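Local atomic coordinates of putative L-alanine-DL-glutamate epimerase (PDB entry 3GO2), a protein that is probably a racemase or epimerase of the mandelate racemase/muconate lactonizing enzyme family that binds magnesium ions. Residues P120-H125 and L241-I246; E204-G209 and V214-D219; M342-D347 and P360-G365; V315-F320 and M327-F332; L220-K225 and C268-G273. All coordinates share one frame; numbering follows the deposited sequence.

Interaction 1 (P120-H125 and L241-I246); sequences PVYWSH and LFWVEI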
# COMPACT_ATOMS: atom_id res chain seq x y z
N PRO A 120 22.29 29.80 13.39
CA PRO A 120 23.34 28.89 13.83
C PRO A 120 23.92 28.15 12.64
O PRO A 120 23.19 27.75 11.72
CB PRO A 120 22.62 27.92 14.77
CG PRO A 120 21.38 28.64 15.16
CD PRO A 120 20.98 29.44 13.95
N VAL A 121 25.24 28.01 12.66
CA VAL A 121 25.95 27.30 11.62
C VAL A 121 26.68 26.08 12.15
O VAL A 121 26.82 25.87 13.36
CB VAL A 121 26.94 28.21 10.83
CG1 VAL A 121 26.18 29.33 10.16
CG2 VAL A 121 28.07 28.74 11.72
N TYR A 122 27.11 25.26 11.21
CA TYR A 122 28.16 24.27 11.47
C TYR A 122 29.33 24.55 10.54
O TYR A 122 29.15 25.01 9.41
CB TYR A 122 27.64 22.83 11.33
CG TYR A 122 27.25 22.31 9.94
CD1 TYR A 122 28.19 21.72 9.10
CD2 TYR A 122 25.93 22.38 9.51
CE1 TYR A 122 27.84 21.23 7.86
CE2 TYR A 122 25.57 21.86 8.27
CZ TYR A 122 26.52 21.28 7.46
OH TYR A 122 26.14 20.78 6.22
N TRP A 123 30.54 24.35 11.06
CA TRP A 123 31.76 24.51 10.32
C TRP A 123 31.97 23.23 9.51
O TRP A 123 32.29 22.16 10.07
CB TRP A 123 32.93 24.78 11.30
CG TRP A 123 34.30 24.83 10.73
CD1 TRP A 123 34.72 24.46 9.48
CD2 TRP A 123 35.49 25.28 11.42
NE1 TRP A 123 36.08 24.63 9.36
CE2 TRP A 123 36.57 25.13 10.54
CE3 TRP A 123 35.72 25.78 12.70
CZ2 TRP A 123 37.89 25.48 10.89
CZ3 TRP A 123 37.03 26.14 13.05
CH2 TRP A 123 38.08 25.99 12.15
N SER A 124 31.75 23.35 8.21
CA SER A 124 31.76 22.20 7.30
C SER A 124 33.15 21.87 6.77
O SER A 124 34.08 22.67 6.90
CB SER A 124 30.77 22.45 6.18
OG SER A 124 30.42 21.26 5.50
N HIS A 125 33.30 20.70 6.16
CA HIS A 125 34.61 20.26 5.64
C HIS A 125 35.72 20.48 6.66
O HIS A 125 36.80 21.06 6.37
CB HIS A 125 34.90 20.96 4.33
CG HIS A 125 33.82 20.73 3.32
ND1 HIS A 125 32.81 21.65 3.11
CD2 HIS A 125 33.53 19.65 2.56
CE1 HIS A 125 31.96 21.15 2.22
NE2 HIS A 125 32.38 19.95 1.87
N LEU A 241 26.11 11.53 17.14
CA LEU A 241 26.19 12.27 15.87
C LEU A 241 24.95 13.11 15.64
O LEU A 241 23.81 12.63 15.74
CB LEU A 241 26.37 11.31 14.69
CG LEU A 241 27.62 10.42 14.75
CD1 LEU A 241 27.62 9.31 13.71
CD2 LEU A 241 28.85 11.30 14.60
N PHE A 242 25.17 14.37 15.28
CA PHE A 242 24.11 15.34 15.02
C PHE A 242 23.29 14.88 13.82
O PHE A 242 22.07 14.93 13.83
CB PHE A 242 24.78 16.68 14.75
CG PHE A 242 23.85 17.82 14.45
CD1 PHE A 242 23.58 18.77 15.42
CD2 PHE A 242 23.34 18.01 13.18
CE1 PHE A 242 22.78 19.86 15.11
CE2 PHE A 242 22.52 19.08 12.89
CZ PHE A 242 22.26 20.02 13.84
N TRP A 243 24.00 14.41 12.80
CA TRP A 243 23.38 13.72 11.70
C TRP A 243 24.40 12.86 10.97
O TRP A 243 25.62 13.10 11.05
CB TRP A 243 22.61 14.66 10.76
CG TRP A 243 23.34 15.51 9.75
CD1 TRP A 243 24.42 15.18 8.97
CD2 TRP A 243 22.93 16.81 9.32
NE1 TRP A 243 24.73 16.20 8.12
CE2 TRP A 243 23.82 17.22 8.29
CE3 TRP A 243 21.88 17.67 9.69
CZ2 TRP A 243 23.71 18.45 7.66
CZ3 TRP A 243 21.77 18.89 9.06
CH2 TRP A 243 22.68 19.27 8.05
N VAL A 244 23.88 11.89 10.22
CA VAL A 244 24.66 11.15 9.23
C VAL A 244 23.99 11.45 7.88
O VAL A 244 22.79 11.23 7.68
CB VAL A 244 24.67 9.65 9.47
CG1 VAL A 244 25.45 8.94 8.36
CG2 VAL A 244 25.25 9.34 10.82
N GLU A 245 24.78 12.02 6.99
CA GLU A 245 24.31 12.52 5.71
C GLU A 245 24.62 11.54 4.60
O GLU A 245 25.78 11.13 4.41
CB GLU A 245 25.00 13.87 5.46
CG GLU A 245 24.55 14.63 4.28
CD GLU A 245 25.17 16.06 4.24
OE1 GLU A 245 25.11 16.67 3.16
OE2 GLU A 245 25.68 16.57 5.27
N ILE A 246 23.56 11.14 3.90
CA ILE A 246 23.64 10.11 2.87
C ILE A 246 22.87 10.59 1.65
O ILE A 246 21.67 10.77 1.74
CB ILE A 246 23.01 8.79 3.35
CG1 ILE A 246 23.76 8.23 4.56
CG2 ILE A 246 22.98 7.75 2.19
CD1 ILE A 246 23.12 7.00 5.23
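Tyr122 and Trp243 meet from strands that exchange no backbone hydrogen bonds: the closest pair of alpha carbons, Tyr122 CA and Phe242 CA, is still 10.4 Å apart, and the two rings bridge the distance. Both residues direct CB toward the opposite segment. The first torsions, 68° in Tyr122 and 78° in Trp243, place CG between the backbone N and the carbonyl carbon, and from there the side chains cross at about a right angle. The ring planes are steeply inclined, 79° apart. Touching is confined to the outer benzo corner of the indole, where Tyr122 CE2 lies 3.9 Å from Trp243 CH2 and Tyr122 OH lies 3.7 Å from Trp243 CZ2. Next to that corner, on the same side of the indole, Trp243 NE1 gives a weak hydrogen bond of 3.0 Å to Glu245 OE2. That carboxylate oxygen also forms a salt bridge with Lys163, whose NZ is hydrogen-bonded to Tyr122 OH, so both strands converge on one lysine. Aromatic packing beneath a polar layer that includes Glu245, a ligand of magnesium, illustrates the barrel interior and active-site end of the enolase-superfamily fold.

Interaction 2 (E204-G209 and V214-D219); sequences EALRDG and VEILLD. With MG (magnesium ion), chain B.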
# COMPACT_ATOMS: atom_id res chain seq x y z
N GLU A 204 36.73 9.37 16.65
CA GLU A 204 37.18 9.37 18.07
C GLU A 204 38.15 10.51 18.35
O GLU A 204 38.04 11.18 19.40
CB GLU A 204 37.74 8.01 18.48
CG GLU A 204 36.62 6.99 18.70
CD GLU A 204 37.09 5.59 18.98
OE1 GLU A 204 38.29 5.32 18.77
OE2 GLU A 204 36.26 4.76 19.42
N ALA A 205 39.06 10.76 17.41
CA ALA A 205 39.99 11.89 17.50
C ALA A 205 39.26 13.21 17.46
O ALA A 205 39.53 14.15 18.24
CB ALA A 205 41.06 11.82 16.42
N LEU A 206 38.31 13.32 16.52
CA LEU A 206 37.50 14.52 16.45
C LEU A 206 36.73 14.80 17.73
O LEU A 206 36.68 15.94 18.19
CB LEU A 206 36.55 14.43 15.24
CG LEU A 206 36.16 15.73 14.60
CD1 LEU A 206 37.36 16.39 13.88
CD2 LEU A 206 35.01 15.47 13.60
N ARG A 207 36.13 13.75 18.32
CA ARG A 207 35.36 13.90 19.54
C ARG A 207 36.25 14.30 20.73
O ARG A 207 35.84 15.11 21.58
CB ARG A 207 34.62 12.60 19.86
CG ARG A 207 33.90 12.60 21.21
CD ARG A 207 32.96 13.80 21.34
NE ARG A 207 31.80 13.67 20.46
CZ ARG A 207 30.98 14.66 20.10
NH1 ARG A 207 31.19 15.91 20.49
NH2 ARG A 207 29.93 14.38 19.33
N ASP A 208 37.43 13.70 20.78
CA ASP A 208 38.44 13.98 21.82
C ASP A 208 38.78 15.48 21.80
O ASP A 208 38.90 16.11 22.85
CB ASP A 208 39.68 13.10 21.57
CG ASP A 208 40.73 13.17 22.69
OD1 ASP A 208 40.41 13.66 23.80
OD2 ASP A 208 41.88 12.72 22.44
N GLY A 209 38.92 16.06 20.61
CA GLY A 209 39.19 17.50 20.45
C GLY A 209 37.99 18.41 20.64
O GLY A 209 38.10 19.52 21.20
N VAL A 214 30.41 20.20 21.52
CA VAL A 214 30.44 20.57 20.12
C VAL A 214 29.86 19.37 19.39
O VAL A 214 30.27 18.24 19.62
CB VAL A 214 31.86 20.88 19.64
CG1 VAL A 214 31.93 20.94 18.11
CG2 VAL A 214 32.32 22.20 20.25
N GLU A 215 28.87 19.62 18.53
CA GLU A 215 28.20 18.52 17.81
C GLU A 215 29.02 18.10 16.60
O GLU A 215 29.67 18.93 15.98
CB GLU A 215 26.83 18.98 17.36
CG GLU A 215 25.88 19.23 18.50
CD GLU A 215 25.05 18.03 18.84
OE1 GLU A 215 25.25 16.97 18.22
OE2 GLU A 215 24.19 18.16 19.72
N ILE A 216 28.99 16.81 16.26
CA ILE A 216 29.73 16.29 15.11
C ILE A 216 28.72 15.73 14.10
O ILE A 216 27.86 14.92 14.45
CB ILE A 216 30.72 15.20 15.55
CG1 ILE A 216 31.84 15.83 16.41
CG2 ILE A 216 31.34 14.49 14.36
CD1 ILE A 216 32.79 14.83 17.03
N LEU A 217 28.83 16.21 12.87
CA LEU A 217 28.06 15.74 11.72
C LEU A 217 28.99 14.88 10.87
O LEU A 217 30.18 15.18 10.74
CB LEU A 217 27.54 16.92 10.88
CG LEU A 217 26.47 17.83 11.48
CD1 LEU A 217 26.94 18.64 12.76
CD2 LEU A 217 26.05 18.78 10.37
N LEU A 218 28.44 13.83 10.26
CA LEU A 218 29.20 12.92 9.42
C LEU A 218 28.55 12.88 8.03
O LEU A 218 27.39 12.53 7.90
CB LEU A 218 29.24 11.51 10.00
CG LEU A 218 29.95 10.44 9.16
CD1 LEU A 218 31.44 10.78 8.89
CD2 LEU A 218 29.82 9.07 9.85
N ASP A 219 29.31 13.24 7.01
CA ASP A 219 28.81 13.20 5.63
C ASP A 219 29.43 12.02 4.91
O ASP A 219 30.67 11.94 4.72
CB ASP A 219 29.15 14.53 4.95
CG ASP A 219 28.43 14.75 3.64
OD1 ASP A 219 27.74 13.83 3.13
OD2 ASP A 219 28.59 15.87 3.09
MG MG B . 27.23 17.04 1.65
O HOH W 1 27.40 15.29 18.06
O HOH W 2 26.11 14.97 1.32
O HOH W 3 28.42 17.15 0.31
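Arg207 meets the 214-219 segment in two ways at once, its guanidinium laying one face on the aliphatic Ile216 while its edge serves the backbone. Ile216 CD1 sits over the centre of the group, 3.6 Å from Arg207 CZ. At the edge, Arg207 NH1 donates a hydrogen bond of 2.7 Å to Val214 O, arriving nearly in line with the carbonyl bond. This is possible because the arginine chain folds back at chi2 (54°) and chi3 (71°), bringing its end down from helix 193-210. The same NH1 is also bonded to Gly211 O in the connecting turn. Arg207 NH2 donates to a water 3.0 Å away; that water also accepts from Ile216 N and donates to Glu215 OE1. Beside this polar edge, Leu206 CD2 packs at 3.9 Å against Ile216 CG2, continuing the apolar seam between helix and barrel strand. At the far end of the strand, Asp219 OD2 binds a magnesium ion at 2.3 Å. The unit is thus a helix-turn-strand step of the (beta/alpha) barrel. Near Arg193 of a second subunit, the arginine's charge is probably eased by two carbonyls, a water and a long, weak ion pair with Asp240, while one flat face lies against the isoleucine.

Interaction 3 (M342-D347 and P360-G365); sequences METDID and PEYQNG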
# COMPACT_ATOMS: atom_id res chain seq x y z
N MET A 342 22.57 25.90 9.42
CA MET A 342 23.15 26.31 8.13
C MET A 342 24.62 25.89 8.02
O MET A 342 25.43 26.12 8.90
CB MET A 342 23.03 27.83 7.88
CG MET A 342 23.72 28.33 6.57
SD MET A 342 23.18 30.02 6.16
CE MET A 342 24.68 30.52 5.22
N GLU A 343 24.94 25.24 6.91
CA GLU A 343 26.31 24.89 6.58
C GLU A 343 27.13 26.12 6.23
O GLU A 343 26.66 26.99 5.55
CB GLU A 343 26.30 23.98 5.33
CG GLU A 343 27.68 23.46 4.95
CD GLU A 343 27.66 22.52 3.76
OE1 GLU A 343 26.68 22.57 2.98
OE2 GLU A 343 28.63 21.75 3.62
N THR A 344 28.39 26.15 6.63
CA THR A 344 29.32 27.12 6.05
C THR A 344 30.74 26.58 6.17
O THR A 344 31.02 25.81 7.08
CB THR A 344 29.18 28.52 6.73
OG1 THR A 344 29.74 29.51 5.89
CG2 THR A 344 29.85 28.54 8.10
N ASP A 345 31.61 26.99 5.27
CA ASP A 345 33.04 26.65 5.37
C ASP A 345 33.71 27.80 6.09
O ASP A 345 33.60 28.97 5.68
CB ASP A 345 33.66 26.45 3.99
CG ASP A 345 33.24 25.14 3.34
OD1 ASP A 345 32.97 24.15 4.07
OD2 ASP A 345 33.24 25.06 2.09
N ILE A 346 34.40 27.49 7.17
CA ILE A 346 35.11 28.51 7.93
C ILE A 346 36.55 28.66 7.41
O ILE A 346 37.16 29.73 7.56
CB ILE A 346 35.02 28.20 9.45
CG1 ILE A 346 33.58 28.41 9.96
CG2 ILE A 346 35.98 29.06 10.25
CD1 ILE A 346 32.98 29.80 9.69
N ASP A 347 37.08 27.60 6.79
CA ASP A 347 38.36 27.66 6.07
C ASP A 347 38.15 28.43 4.76
O ASP A 347 37.35 28.01 3.91
CB ASP A 347 38.91 26.27 5.79
CG ASP A 347 39.18 25.46 7.05
OD1 ASP A 347 40.12 25.82 7.79
OD2 ASP A 347 38.43 24.47 7.29
N PRO A 360 30.95 37.57 5.25
CA PRO A 360 30.05 37.16 6.31
C PRO A 360 30.67 37.34 7.69
O PRO A 360 31.88 37.18 7.85
CB PRO A 360 29.82 35.66 6.07
CG PRO A 360 30.66 35.29 4.98
CD PRO A 360 31.33 36.45 4.37
N GLU A 361 29.82 37.68 8.65
CA GLU A 361 30.23 37.92 10.02
C GLU A 361 29.64 36.85 10.93
O GLU A 361 28.43 36.64 10.91
CB GLU A 361 29.79 39.30 10.48
CG GLU A 361 30.48 40.45 9.71
CD GLU A 361 30.00 41.85 10.12
OE1 GLU A 361 29.13 41.98 11.01
OE2 GLU A 361 30.51 42.83 9.53
N TYR A 362 30.50 36.20 11.71
CA TYR A 362 30.06 35.20 12.68
C TYR A 362 30.32 35.72 14.09
O TYR A 362 31.31 36.41 14.32
CB TYR A 362 30.79 33.88 12.49
CG TYR A 362 30.63 33.35 11.08
CD1 TYR A 362 29.50 32.61 10.72
CD2 TYR A 362 31.60 33.56 10.13
CE1 TYR A 362 29.34 32.15 9.43
CE2 TYR A 362 31.45 33.10 8.82
CZ TYR A 362 30.31 32.37 8.48
OH TYR A 362 30.15 31.93 7.19
N GLN A 363 29.42 35.39 14.99
CA GLN A 363 29.57 35.69 16.41
C GLN A 363 28.96 34.57 17.22
O GLN A 363 27.82 34.18 16.99
CB GLN A 363 28.87 37.02 16.72
CG GLN A 363 28.96 37.48 18.19
CD GLN A 363 28.14 38.75 18.44
OE1 GLN A 363 27.97 39.60 17.54
NE2 GLN A 363 27.59 38.87 19.64
N ASN A 364 29.75 34.00 18.15
CA ASN A 364 29.29 32.94 19.04
C ASN A 364 28.63 31.79 18.29
O ASN A 364 27.56 31.32 18.67
CB ASN A 364 28.32 33.50 20.08
CG ASN A 364 27.99 32.50 21.21
OD1 ASN A 364 28.76 31.59 21.50
ND2 ASN A 364 26.83 32.68 21.85
N GLY A 365 29.25 31.40 17.18
CA GLY A 365 28.80 30.27 16.41
C GLY A 365 27.61 30.52 15.52
O GLY A 365 27.00 29.56 15.04
O HOH W 4 32.40 31.64 5.66
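Thr344, Ile346 and Tyr362 bridge two backbones that run well apart, with Ile346 CA and Tyr362 CA separated by 9.6 Å. The setting is the rim of the (beta/alpha) barrel of the enolase superfamily. Strand 342-344 is one of its staves, hydrogen-bonded to strand 118-123, whereas the short strand 362-363 belongs to the excursion that follows the barrel and pairs back through strand 366-368. The tyrosine spans the interval between them. Its CG lies beside the backbone N and opposite the carbonyl carbon (chi1 -56°), and the ring reaches toward the barrel strand from the direction opposite to that of Thr344 and Ile346. Over one face comes the delta methyl of Ile346: CD1 is 4.0 Å from the centroid of the Tyr362 ring and 20° off its normal, a CH-pi contact displaced toward the rim, where Ile346 CD1 is 3.7 Å from Tyr362 CE2. Thr344 deals with the phenol end, its CG2 methyl lying 3.9 Å from Tyr362 CZ. Leu367, from strand 366-368, also packs on Tyr362. Two polar partners then hold the hydroxyl and limit the swing of the ring. One is a water, 2.7 Å from Tyr362 OH, which in turn donates to Asp345 O at 2.9 Å. The other is the threonine hydroxyl, with Thr344 OG1 and Tyr362 OH sharing a hydrogen bond of 2.8 Å in which either may be the donor.

Interaction 4 (V315-F320 and M327-F332); sequences VAPHNF and MINANF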
# COMPACT_ATOMS: atom_id res chain seq x y z
N VAL A 315 14.87 21.96 7.36
CA VAL A 315 15.77 22.00 6.20
C VAL A 315 17.07 22.69 6.53
O VAL A 315 17.13 23.50 7.48
CB VAL A 315 15.10 22.71 4.99
CG1 VAL A 315 13.81 22.02 4.62
CG2 VAL A 315 14.83 24.19 5.31
N ALA A 316 18.12 22.37 5.78
CA ALA A 316 19.41 23.03 5.96
C ALA A 316 19.96 23.39 4.59
O ALA A 316 19.98 22.55 3.70
CB ALA A 316 20.40 22.12 6.68
N PRO A 317 20.44 24.62 4.41
CA PRO A 317 21.08 24.93 3.12
C PRO A 317 22.39 24.21 2.88
O PRO A 317 23.14 23.93 3.84
CB PRO A 317 21.37 26.43 3.20
CG PRO A 317 20.78 26.90 4.41
CD PRO A 317 20.30 25.81 5.26
N HIS A 318 22.64 23.89 1.61
CA HIS A 318 23.91 23.39 1.15
C HIS A 318 24.76 24.61 0.79
O HIS A 318 24.41 25.41 -0.09
CB HIS A 318 23.69 22.51 -0.07
CG HIS A 318 24.89 21.76 -0.50
ND1 HIS A 318 25.02 21.28 -1.79
CD2 HIS A 318 25.98 21.32 0.18
CE1 HIS A 318 26.14 20.59 -1.88
NE2 HIS A 318 26.75 20.61 -0.71
N ASN A 319 25.88 24.78 1.49
CA ASN A 319 26.64 26.01 1.36
C ASN A 319 28.11 25.74 1.57
O ASN A 319 28.55 25.64 2.71
CB ASN A 319 26.14 27.02 2.39
CG ASN A 319 26.81 28.36 2.26
OD1 ASN A 319 26.83 28.93 1.18
ND2 ASN A 319 27.38 28.86 3.35
N PHE A 320 28.85 25.63 0.48
CA PHE A 320 30.28 25.28 0.55
C PHE A 320 31.09 25.93 -0.58
O PHE A 320 32.08 25.39 -1.07
CB PHE A 320 30.45 23.76 0.63
CG PHE A 320 30.27 23.03 -0.66
CD1 PHE A 320 31.36 22.39 -1.28
CD2 PHE A 320 29.03 22.96 -1.28
CE1 PHE A 320 31.18 21.71 -2.48
CE2 PHE A 320 28.87 22.29 -2.48
CZ PHE A 320 29.93 21.68 -3.07
N MET A 327 25.94 34.42 1.50
CA MET A 327 24.95 35.49 1.69
C MET A 327 23.60 35.12 1.04
O MET A 327 22.55 35.42 1.58
CB MET A 327 25.50 36.82 1.19
CG MET A 327 26.72 37.29 1.94
SD MET A 327 26.52 37.44 3.76
CE MET A 327 27.54 38.95 4.04
N ILE A 328 23.63 34.40 -0.08
CA ILE A 328 22.38 33.92 -0.68
C ILE A 328 21.64 33.04 0.32
O ILE A 328 20.44 33.24 0.61
CB ILE A 328 22.69 33.16 -2.00
CG1 ILE A 328 23.14 34.16 -3.06
CG2 ILE A 328 21.45 32.42 -2.56
CD1 ILE A 328 23.72 33.50 -4.31
N ASN A 329 22.38 32.07 0.85
CA ASN A 329 21.84 31.12 1.82
C ASN A 329 21.43 31.79 3.12
O ASN A 329 20.45 31.37 3.75
CB ASN A 329 22.84 30.00 2.04
CG ASN A 329 22.83 28.99 0.92
OD1 ASN A 329 21.77 28.46 0.57
ND2 ASN A 329 23.99 28.73 0.33
N ALA A 330 22.15 32.83 3.54
CA ALA A 330 21.76 33.57 4.75
C ALA A 330 20.37 34.17 4.62
O ALA A 330 19.59 34.20 5.58
CB ALA A 330 22.76 34.67 5.07
N ASN A 331 20.03 34.67 3.43
CA ASN A 331 18.73 35.25 3.23
C ASN A 331 17.60 34.21 3.23
O ASN A 331 16.53 34.45 3.78
CB ASN A 331 18.70 36.11 1.96
CG ASN A 331 19.37 37.46 2.16
OD1 ASN A 331 18.70 38.43 2.53
ND2 ASN A 331 20.69 37.53 1.95
N PHE A 332 17.85 33.06 2.60
CA PHE A 332 16.95 31.92 2.69
C PHE A 332 16.76 31.50 4.14
O PHE A 332 15.62 31.31 4.61
CB PHE A 332 17.56 30.78 1.89
CG PHE A 332 16.87 29.46 2.05
CD1 PHE A 332 15.70 29.16 1.35
CD2 PHE A 332 17.41 28.48 2.86
CE1 PHE A 332 15.09 27.89 1.49
CE2 PHE A 332 16.80 27.24 3.00
CZ PHE A 332 15.65 26.95 2.30
O HOH W 5 22.06 26.23 -0.74
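Asn329 and Asn319 lie alongside one another, pointing opposite ways, their amide planes turned 71° apart. Asn329 CG stands beside the backbone N and opposite the carbonyl carbon, which turns the amide to the 315-320 segment. From this twisted arrangement Asn329 ND2 donates a hydrogen bond of 3.0 Å to Asn319 OD1. The donor approaches from above the carbonyl plane, 47° out of it, instead of along a lone pair. Asn319 is in turn positioned by a bond from its ND2 to Thr326 OG1. The other end of the Asn329 amide is occupied too: OD1 is bonded to Thr293 and lies 2.6 Å from a water that can donate to it or to His318 O, with other acceptors competing. Its flank rests on Pro317, with Asn329 OD1 3.3 Å from Pro317 CB. One turn further along the helix, Phe332 presents a ring edge to the same proline, Phe332 CD2 lying 4.0 Å from Pro317 CG. Val315 comes in roughly perpendicular to the phenylalanine side chain, its CG2 within 4.2 Å of Phe332 CZ. The contact joins barrel strand 314-317 to helix 323-335, the helix that next follows it, and their short axes run nearly antiparallel at 158°. Helices 293-296 and 298-310 also pack on Phe332, while Met342 of strand 342-344 packs on Asn319 and Asn329, so this layer is enclosed by its neighbours in the barrel.

Interaction 5 (L220-K225 and C268-G273); sequences LNFNAK and CETLFG. With MG (magnesium ion), chain B; MG (magnesium ion), chain C.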
# COMPACT_ATOMS: atom_id res chain seq x y z
N LEU A 220 28.56 11.13 4.46
CA LEU A 220 28.95 9.98 3.66
C LEU A 220 28.75 10.15 2.16
O LEU A 220 29.12 9.27 1.39
CB LEU A 220 28.19 8.76 4.15
CG LEU A 220 28.30 8.47 5.63
CD1 LEU A 220 27.39 7.26 6.01
CD2 LEU A 220 29.78 8.23 6.03
N ASN A 221 28.16 11.28 1.76
CA ASN A 221 27.90 11.58 0.36
C ASN A 221 27.23 10.36 -0.31
O ASN A 221 26.28 9.82 0.23
CB ASN A 221 29.16 12.06 -0.35
CG ASN A 221 29.62 13.43 0.13
OD1 ASN A 221 29.17 14.48 -0.37
ND2 ASN A 221 30.51 13.43 1.07
N PHE A 222 27.73 9.94 -1.48
CA PHE A 222 27.19 8.79 -2.20
C PHE A 222 28.15 7.59 -2.09
O PHE A 222 28.23 6.78 -3.01
CB PHE A 222 27.05 9.10 -3.70
CG PHE A 222 25.98 10.11 -4.09
CD1 PHE A 222 24.72 9.68 -4.52
CD2 PHE A 222 26.28 11.46 -4.19
CE1 PHE A 222 23.77 10.60 -4.98
CE2 PHE A 222 25.34 12.37 -4.64
CZ PHE A 222 24.09 11.94 -5.05
N ASN A 223 28.90 7.49 -0.98
CA ASN A 223 30.05 6.57 -0.92
C ASN A 223 29.77 5.13 -0.53
O ASN A 223 30.72 4.35 -0.39
CB ASN A 223 31.13 7.17 -0.01
CG ASN A 223 31.74 8.41 -0.62
OD1 ASN A 223 32.06 8.41 -1.81
ND2 ASN A 223 31.86 9.48 0.16
N ALA A 224 28.51 4.75 -0.40
CA ALA A 224 28.15 3.34 -0.22
C ALA A 224 26.82 2.99 -0.88
O ALA A 224 26.18 3.85 -1.52
CB ALA A 224 28.11 3.01 1.27
N LYS A 225 26.44 1.72 -0.73
CA LYS A 225 25.09 1.27 -0.99
C LYS A 225 24.37 1.09 0.35
O LYS A 225 25.01 1.00 1.40
CB LYS A 225 25.12 -0.05 -1.75
CG LYS A 225 26.03 -0.04 -2.99
CD LYS A 225 25.66 1.00 -4.03
CE LYS A 225 26.57 0.95 -5.27
NZ LYS A 225 26.30 -0.24 -6.17
N CYS A 268 19.38 14.88 0.43
CA CYS A 268 18.62 15.64 -0.58
C CYS A 268 19.36 16.82 -1.19
O CYS A 268 18.76 17.51 -2.02
CB CYS A 268 17.27 16.11 -0.08
SG CYS A 268 16.24 14.84 0.70
N GLU A 269 20.64 17.04 -0.84
CA GLU A 269 21.35 18.22 -1.31
C GLU A 269 21.53 18.29 -2.82
O GLU A 269 21.88 19.35 -3.34
CB GLU A 269 22.72 18.35 -0.64
CG GLU A 269 23.81 17.45 -1.20
CD GLU A 269 25.11 17.58 -0.45
OE1 GLU A 269 26.11 17.14 -1.00
OE2 GLU A 269 25.13 18.14 0.65
N THR A 270 21.29 17.18 -3.51
CA THR A 270 21.50 17.12 -4.94
C THR A 270 20.19 17.13 -5.72
O THR A 270 20.22 16.89 -6.93
CB THR A 270 22.39 15.94 -5.38
OG1 THR A 270 21.66 14.70 -5.32
CG2 THR A 270 23.66 15.87 -4.55
N LEU A 271 19.08 17.37 -5.04
CA LEU A 271 17.75 17.25 -5.65
C LEU A 271 17.15 18.61 -6.03
O LEU A 271 17.45 19.65 -5.40
CB LEU A 271 16.80 16.54 -4.70
CG LEU A 271 17.20 15.17 -4.19
CD1 LEU A 271 16.07 14.61 -3.27
CD2 LEU A 271 17.52 14.23 -5.34
N PHE A 272 16.26 18.57 -7.00
CA PHE A 272 15.61 19.75 -7.58
C PHE A 272 14.08 19.69 -7.48
O PHE A 272 13.44 18.78 -8.01
CB PHE A 272 15.98 19.90 -9.06
CG PHE A 272 17.43 20.10 -9.31
CD1 PHE A 272 17.96 21.37 -9.48
CD2 PHE A 272 18.29 19.02 -9.41
CE1 PHE A 272 19.30 21.54 -9.72
CE2 PHE A 272 19.62 19.19 -9.65
CZ PHE A 272 20.13 20.46 -9.80
N GLY A 273 13.51 20.72 -6.87
CA GLY A 273 12.08 20.95 -6.82
C GLY A 273 11.33 20.04 -5.90
O GLY A 273 11.81 18.99 -5.50
MG MG B . 27.23 17.04 1.65
MG MG C . 20.91 15.22 -8.46
O HOH W 3 28.42 17.15 0.31
O HOH W 2 26.11 14.97 1.32
O HOH W 6 20.60 15.83 -10.72
O HOH W 7 18.52 14.50 -8.82
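Asn221 OD1 and Glu269 OE1 converge on one water, which donates to the amide oxygen at 2.9 Å and to the carboxylate oxygen at 2.7 Å, although other acceptors may compete for its protons. The water is modelled on a magnesium ion at the mouth of the enolase-superfamily barrel, where the loops after strands 215-219 and 265-267 face each other. The two oxygens do not meet directly, Asn221 OD1 and Glu269 OE1 being 4.1 Å apart, and the planes of amide and carboxylate are turned 66° from one another. Beyond CG the glutamate chain runs extended, carrying its second oxygen to the metal, with Glu269 OE2 2.6 Å from the magnesium. Asp219 and Glu245 complete the protein ligands of this site. Asn221 binds fumarate and 2-oxoglutarate in another structure of this protein, so the water stands between the metal and a residue of the ligand pocket, probably the active site.

Each loop contains a tight turn: type II' from Leu220 to Asn223 and type I from Cys268 to Leu271. Next to Glu269, Thr270 serves a second magnesium through its carbonyl, Thr270 O binding the ion at 2.4 Å. Tyr249 OH of the same chain and Pro78 O of a neighbouring subunit add further ligands, which places this ion at a subunit boundary. The side chain of Thr270 turns instead to Phe222, which approaches from the opposite direction and whose ring also meets Tyr249. Thr270 OG1 lies at the edge of that ring, 3.7 Å from Phe222 CZ, and the methyl Thr270 CG2 is 3.9 Å from Phe222 CE2.

Read from the N terminus, interaction 1 opens on strand 118-123 and closes a long loop at strand 243-245, across the barrel interior. Interaction 2 is a short helix-to-strand closure lying wholly within that span; strands 215-219 and 243-245 are sheet neighbours, and probable backbone hydrogen bonds join the two contacts. Interaction 5 starts immediately after interaction 2 and ends beyond 246, and so crosses interaction 1; with interaction 2 it shares a magnesium ion. Interactions 4 and 3 follow in series, each a local closure, and Glu343 joins them through its bond to Asn319. Finally, strand 342-344 pairs with strand 118-123, returning the circuit to where interaction 1 began.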